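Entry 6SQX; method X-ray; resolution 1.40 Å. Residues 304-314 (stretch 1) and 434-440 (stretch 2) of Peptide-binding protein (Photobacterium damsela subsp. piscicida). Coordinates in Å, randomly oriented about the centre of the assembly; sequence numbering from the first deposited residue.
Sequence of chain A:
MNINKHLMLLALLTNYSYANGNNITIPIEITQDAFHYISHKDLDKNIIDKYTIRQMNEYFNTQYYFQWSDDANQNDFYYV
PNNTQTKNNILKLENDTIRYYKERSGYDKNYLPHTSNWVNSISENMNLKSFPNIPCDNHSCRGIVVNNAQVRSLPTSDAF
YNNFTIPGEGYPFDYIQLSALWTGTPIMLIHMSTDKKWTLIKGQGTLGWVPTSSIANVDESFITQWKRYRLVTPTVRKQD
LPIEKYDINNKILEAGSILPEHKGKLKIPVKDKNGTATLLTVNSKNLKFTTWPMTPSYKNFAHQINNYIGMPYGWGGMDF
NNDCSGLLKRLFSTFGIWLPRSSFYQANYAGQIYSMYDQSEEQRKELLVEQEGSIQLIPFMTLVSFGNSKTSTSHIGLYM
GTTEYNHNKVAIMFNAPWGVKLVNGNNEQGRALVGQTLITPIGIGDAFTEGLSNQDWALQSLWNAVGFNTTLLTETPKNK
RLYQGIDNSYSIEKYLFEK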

ATOM      1  N   GLN A 304       0.579   7.477 -14.700  1.00 19.21           N
ATOM      2  CA  GLN A 304       0.667   6.439 -13.676  1.00 19.16           C
ATOM      3  C   GLN A 304      -0.689   6.171 -13.046  1.00 19.98           C
ATOM      4  O   GLN A 304      -1.071   5.007 -12.853  1.00 20.62           O
ATOM      5  CB  GLN A 304       1.686   6.854 -12.625  1.00 19.44           C
ATOM      6  CG  GLN A 304       3.084   6.863 -13.198  1.00 20.07           C
ATOM      7  CD  GLN A 304       3.494   5.487 -13.674  1.00 19.94           C
ATOM      8  OE1 GLN A 304       3.501   4.523 -12.899  1.00 22.62           O
ATOM      9  NE2 GLN A 304       3.783   5.371 -14.992  1.00 20.98           N
ATOM     10  N   ILE A 305      -1.444   7.234 -12.735  1.00 18.98           N
ATOM     11  CA  ILE A 305      -2.820   7.055 -12.258  1.00 18.91           C
ATOM     12  C   ILE A 305      -3.624   6.202 -13.230  1.00 19.17           C
ATOM     13  O   ILE A 305      -4.289   5.232 -12.842  1.00 19.77           O
ATOM     14  CB  ILE A 305      -3.480   8.420 -12.009  1.00 18.99           C
ATOM     15  CG1 ILE A 305      -2.953   9.009 -10.689  1.00 19.48           C
ATOM     16  CG2 ILE A 305      -5.002   8.304 -11.988  1.00 19.72           C
ATOM     17  CD1 ILE A 305      -3.313  10.461 -10.511  1.00 21.77           C
ATOM     18  N   ASN A 306      -3.536   6.537 -14.517  1.00 18.50           N
ATOM     19  CA  ASN A 306      -4.322   5.804 -15.502  1.00 19.11           C
ATOM     20  C   ASN A 306      -3.948   4.326 -15.532  1.00 19.65           C
ATOM     21  O   ASN A 306      -4.804   3.477 -15.824  1.00 22.37           O
ATOM     22  CB  ASN A 306      -4.120   6.448 -16.878  1.00 19.58           C
ATOM     23  CG  ASN A 306      -4.975   7.704 -17.060  1.00 19.26           C
ATOM     24  OD1 ASN A 306      -5.772   8.045 -16.163  1.00 19.65           O
ATOM     25  ND2 ASN A 306      -4.806   8.420 -18.194  1.00 20.84           N
ATOM     26  N   ASN A 307      -2.674   3.998 -15.286  1.00 19.77           N
ATOM     27  CA  ASN A 307      -2.250   2.598 -15.311  1.00 20.15           C
ATOM     28  C   ASN A 307      -2.829   1.777 -14.158  1.00 18.37           C
ATOM     29  O   ASN A 307      -2.858   0.534 -14.249  1.00 22.35           O
ATOM     30  CB  ASN A 307      -0.730   2.469 -15.253  1.00 22.45           C
ATOM     31  CG  ASN A 307      -0.053   2.900 -16.545  1.00 26.23           C
ATOM     32  OD1 ASN A 307      -0.688   3.002 -17.609  1.00 29.11           O
ATOM     33  ND2 ASN A 307       1.234   3.132 -16.467  1.00 31.35           N
ATOM     34  N   TYR A 308      -3.253   2.430 -13.063  1.00 17.25           N
ATOM     35  CA  TYR A 308      -3.827   1.699 -11.931  1.00 17.37           C
ATOM     36  C   TYR A 308      -5.337   1.550 -12.001  1.00 17.96           C
ATOM     37  O   TYR A 308      -5.889   0.672 -11.316  1.00 17.88           O
ATOM     38  CB  TYR A 308      -3.477   2.374 -10.571  1.00 18.03           C
ATOM     39  CG  TYR A 308      -2.007   2.277 -10.239  1.00 18.09           C
ATOM     40  CD1 TYR A 308      -1.436   1.041  -9.897  1.00 18.82           C
ATOM     41  CD2 TYR A 308      -1.196   3.425 -10.238  1.00 18.33           C
ATOM     42  CE1 TYR A 308      -0.079   0.942  -9.621  1.00 19.52           C
ATOM     43  CE2 TYR A 308       0.183   3.334  -9.962  1.00 18.87           C
ATOM     44  CZ  TYR A 308       0.718   2.100  -9.648  1.00 19.19           C
ATOM     45  OH  TYR A 308       2.070   1.989  -9.386  1.00 19.77           O
ATOM     46  N   ILE A 309      -6.008   2.412 -12.777  1.00 17.55           N
ATOM     47  CA  ILE A 309      -7.461   2.379 -12.814  1.00 16.66           C
ATOM     48  C   ILE A 309      -7.919   1.013 -13.282  1.00 16.02           C
ATOM     49  O   ILE A 309      -7.393   0.466 -14.264  1.00 18.07           O
ATOM     50  CB  ILE A 309      -8.009   3.495 -13.708  1.00 16.36           C
ATOM     51  CG1 ILE A 309      -7.705   4.893 -13.098  1.00 17.58           C
ATOM     52  CG2 ILE A 309      -9.506   3.268 -13.990  1.00 18.57           C
ATOM     53  CD1 ILE A 309      -8.100   6.106 -13.986  1.00 20.14           C
ATOM     54  N   GLY A 310      -8.887   0.455 -12.578  1.00 15.90           N
ATOM     55  CA  GLY A 310      -9.395  -0.864 -12.856  1.00 15.50           C
ATOM     56  C   GLY A 310      -8.691  -1.996 -12.117  1.00 16.21           C
ATOM     57  O   GLY A 310      -9.176  -3.149 -12.171  1.00 17.37           O
ATOM     58  N   MET A 311      -7.570  -1.724 -11.406  1.00 15.11           N
ATOM     59  CA  MET A 311      -6.970  -2.778 -10.598  1.00 15.50           C
ATOM     60  C   MET A 311      -7.940  -3.208  -9.499  1.00 14.83           C
ATOM     61  O   MET A 311      -8.497  -2.344  -8.810  1.00 15.77           O
ATOM     62  CB  MET A 311      -5.729  -2.190  -9.955  1.00 15.56           C
ATOM     63  CG  MET A 311      -5.091  -3.143  -8.952  1.00 16.18           C
ATOM     64  SD  MET A 311      -3.481  -2.599  -8.288  1.00 16.42           S
ATOM     65  CE  MET A 311      -3.882  -0.967  -7.622  1.00 18.18           C
ATOM     66  N   PRO A 312      -8.219  -4.493  -9.343  1.00 15.13           N
ATOM     67  CA  PRO A 312      -9.129  -4.914  -8.267  1.00 15.92           C
ATOM     68  C   PRO A 312      -8.622  -4.445  -6.907  1.00 16.45           C
ATOM     69  O   PRO A 312      -7.415  -4.312  -6.673  1.00 16.41           O
ATOM     70  CB  PRO A 312      -9.110  -6.452  -8.347  1.00 16.49           C
ATOM     71  CG  PRO A 312      -8.626  -6.762  -9.746  1.00 17.76           C
ATOM     72  CD  PRO A 312      -7.698  -5.634 -10.126  1.00 16.61           C
ATOM     73  N   TYR A 313      -9.577  -4.211  -6.002  1.00 16.11           N
ATOM     74  CA  TYR A 313      -9.247  -3.922  -4.598  1.00 15.76           C
ATOM     75  C   TYR A 313      -8.736  -5.192  -3.932  1.00 16.48           C
ATOM     76  O   TYR A 313      -9.452  -6.198  -3.840  1.00 18.62           O
ATOM     77  CB  TYR A 313     -10.515  -3.451  -3.887  1.00 16.11           C
ATOM     78  CG  TYR A 313     -10.272  -3.095  -2.419  1.00 17.51           C
ATOM     79  CD1 TYR A 313     -10.286  -4.090  -1.420  1.00 16.42           C
ATOM     80  CD2 TYR A 313      -9.980  -1.776  -2.058  1.00 17.38           C
ATOM     81  CE1 TYR A 313     -10.053  -3.766  -0.092  1.00 17.25           C
ATOM     82  CE2 TYR A 313      -9.732  -1.449  -0.729  1.00 17.32           C
ATOM     83  CZ  TYR A 313      -9.763  -2.446   0.217  1.00 16.45           C
ATOM     84  OH  TYR A 313      -9.522  -2.131   1.579  1.00 18.83           O
ATOM     85  N   GLY A 314      -7.501  -5.121  -3.408  1.00 15.66           N
ATOM     86  CA  GLY A 314      -6.939  -6.239  -2.662  1.00 16.63           C
ATOM     87  C   GLY A 314      -6.615  -5.832  -1.229  1.00 16.27           C
ATOM     88  O   GLY A 314      -5.620  -5.122  -1.018  1.00 17.72           O
TER
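Stretch 2, residues 434-440: VGQTLIT

Stretch 2 runs alongside the loop that follows the helix of stretch 1, and the two stretches run in opposite directions. Tyr313 lies against Gly435, Pro312 against Gln436, and Ile309 against Thr437, so rising numbers in one stretch meet falling numbers in the other. Stretch 1 leaves its helix through a type II beta turn from Tyr308 to Met311, closed by a hydrogen bond of 2.9 Å from Met311 N to Tyr308 O. After the turn the chain is extended through Pro312 and Tyr313. Stretch 2 is also extended from Gln436 onward and enters a strand at Leu438.

Three backbone hydrogen bonds join the stretches. Gly310 N donates to Thr437 O at 2.9 Å in an almost straight bond, at 176°. Thr437 N donates to Met311 O at 2.9 Å. Tyr313 N donates to Gly435 O, also at 2.9 Å. Thr437 thus uses both its N and its O on the turn. Pro312 and Gln436 form a single beta bridge, with Pro312 CA and Gln436 CA 4.2 Å apart. Proline has no NH to give, and the bonds fall to the residues around it. The close backbones also bring CA-H groups to carbonyls: Gln436 CA lies 3.2 Å from Met311 O, and Pro312 CA lies 3.5 Å from Gly435 O.

The main bump of stretch 2 is Thr437. Its CA-to-CB bond points toward stretch 1, and it has the largest covered area of any residue in the contact. It sits in the hollow bounded by Tyr308 and Met311. Its CB is 3.4 Å from Tyr308 O, and its CG2 is 4.0 Å from Tyr308 CB. On the Met311 side, Met311 CE comes within 3.7 Å of Thr437 OG1. A water links the two stretches beside this contact. Its oxygen is 2.8 Å from Thr437 OG1 and 3.1 Å from Met311 O, hydrogen-bonded to both.

The main bump of stretch 1 is Ile309. It fits against side chains of the strand. Its CG2 is 4.2 Å from Leu438 CD2, and its CD1 is 3.9 Å from Ile439 CD1. Leu438 starts out pointing away, but its end comes nearer. The end of Ile439 also leans in, and its CD1 reaches Ile305 CG2 on the helix at 4.2 Å. These are apolar contacts, and they extend the packing from the turn back to the helix.

Two glycines stand at positive phi, Gly310 and Gly435. At Gly310, with phi near 90°, a CB would be jammed against the carbonyl O of Ile309. Gln436 OE1 lies 3.3 Å from Gly310 CA, so the end of the glutamine lies over the turn. Gly435 also has positive phi, which favours glycine, and its carbonyl faces Tyr313 N. Tyr313 itself leads its ring end away from stretch 2. Together the two stretches bury 439 Å², both sides summed.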

ATOM      1  N   VAL A 434     -17.752  -1.211  -5.133  1.00 17.96           N
ATOM      2  CA  VAL A 434     -16.927  -0.619  -6.178  1.00 16.94           C
ATOM      3  C   VAL A 434     -15.831  -1.616  -6.526  1.00 16.59           C
ATOM      4  O   VAL A 434     -15.871  -2.264  -7.576  1.00 17.76           O
ATOM      5  CB  VAL A 434     -16.377   0.749  -5.731  1.00 18.17           C
ATOM      6  CG1 VAL A 434     -15.456   1.345  -6.829  1.00 18.50           C
ATOM      7  CG2 VAL A 434     -17.565   1.664  -5.431  1.00 19.86           C
ATOM      8  N   GLY A 435     -14.896  -1.847  -5.613  1.00 17.35           N
ATOM      9  CA  GLY A 435     -14.036  -3.011  -5.719  1.00 17.69           C
ATOM     10  C   GLY A 435     -12.889  -2.892  -6.698  1.00 16.52           C
ATOM     11  O   GLY A 435     -12.309  -3.929  -7.071  1.00 15.25           O
ATOM     12  N   GLN A 436     -12.534  -1.674  -7.097  1.00 16.82           N
ATOM     13  CA  GLN A 436     -11.459  -1.436  -8.061  1.00 15.72           C
ATOM     14  C   GLN A 436     -10.965  -0.016  -7.875  1.00 15.74           C
ATOM     15  O   GLN A 436     -11.716   0.847  -7.400  1.00 17.37           O
ATOM     16  CB  GLN A 436     -11.885  -1.633  -9.537  1.00 17.26           C
ATOM     17  CG  GLN A 436     -13.102  -0.811  -9.943  1.00 17.49           C
ATOM     18  CD  GLN A 436     -13.425  -0.887 -11.430  1.00 19.05           C
ATOM     19  OE1 GLN A 436     -12.585  -0.568 -12.264  1.00 19.37           O
ATOM     20  NE2 GLN A 436     -14.648  -1.294 -11.757  1.00 20.19           N
ATOM     21  N   THR A 437      -9.705   0.221  -8.255  1.00 15.66           N
ATOM     22  CA  THR A 437      -9.160   1.571  -8.228  1.00 14.94           C
ATOM     23  C   THR A 437      -9.860   2.438  -9.269  1.00 15.08           C
ATOM     24  O   THR A 437      -9.978   2.047 -10.451  1.00 15.59           O
ATOM     25  CB  THR A 437      -7.639   1.537  -8.491  1.00 15.35           C
ATOM     26  OG1 THR A 437      -6.976   1.002  -7.317  1.00 16.42           O
ATOM     27  CG2 THR A 437      -7.034   2.898  -8.788  1.00 16.72           C
ATOM     28  N   LEU A 438     -10.272   3.635  -8.865  1.00 16.07           N
ATOM     29  CA  LEU A 438     -10.983   4.563  -9.738  1.00 16.11           C
ATOM     30  C   LEU A 438     -10.676   5.993  -9.355  1.00 15.24           C
ATOM     31  O   LEU A 438     -10.231   6.276  -8.227  1.00 16.78           O
ATOM     32  CB  LEU A 438     -12.502   4.429  -9.611  1.00 17.49           C
ATOM     33  CG  LEU A 438     -13.162   3.146 -10.092  1.00 18.55           C
ATOM     34  CD1 LEU A 438     -14.640   3.253  -9.734  1.00 19.61           C
ATOM     35  CD2 LEU A 438     -12.991   2.938 -11.613  1.00 18.72           C
ATOM     36  N   ILE A 439     -10.950   6.911 -10.277  1.00 15.50           N
ATOM     37  CA  ILE A 439     -11.154   8.318  -9.908  1.00 16.28           C
ATOM     38  C   ILE A 439     -12.628   8.488  -9.563  1.00 16.99           C
ATOM     39  O   ILE A 439     -13.487   8.088 -10.348  1.00 18.44           O
ATOM     40  CB  ILE A 439     -10.751   9.271 -11.042  1.00 17.08           C
ATOM     41  CG1 ILE A 439      -9.282   9.048 -11.424  1.00 17.17           C
ATOM     42  CG2 ILE A 439     -10.993  10.746 -10.635  1.00 19.11           C
ATOM     43  CD1 ILE A 439      -8.934   9.664 -12.769  1.00 19.70           C
ATOM     44  N   THR A 440     -12.951   8.980  -8.364  1.00 17.82           N
ATOM     45  CA  THR A 440     -14.341   9.067  -7.946  1.00 18.27           C
ATOM     46  C   THR A 440     -14.628  10.432  -7.333  1.00 18.46           C
ATOM     47  O   THR A 440     -13.713  11.119  -6.865  1.00 20.08           O
ATOM     48  CB  THR A 440     -14.688   8.001  -6.891  1.00 17.78           C
ATOM     49  OG1 THR A 440     -14.001   8.325  -5.669  1.00 18.72           O
ATOM     50  CG2 THR A 440     -14.285   6.629  -7.292  1.00 18.78           C
TER
HETATM   51  O   HOH W   1      -7.090  -1.502  -6.172  1.00 17.52           O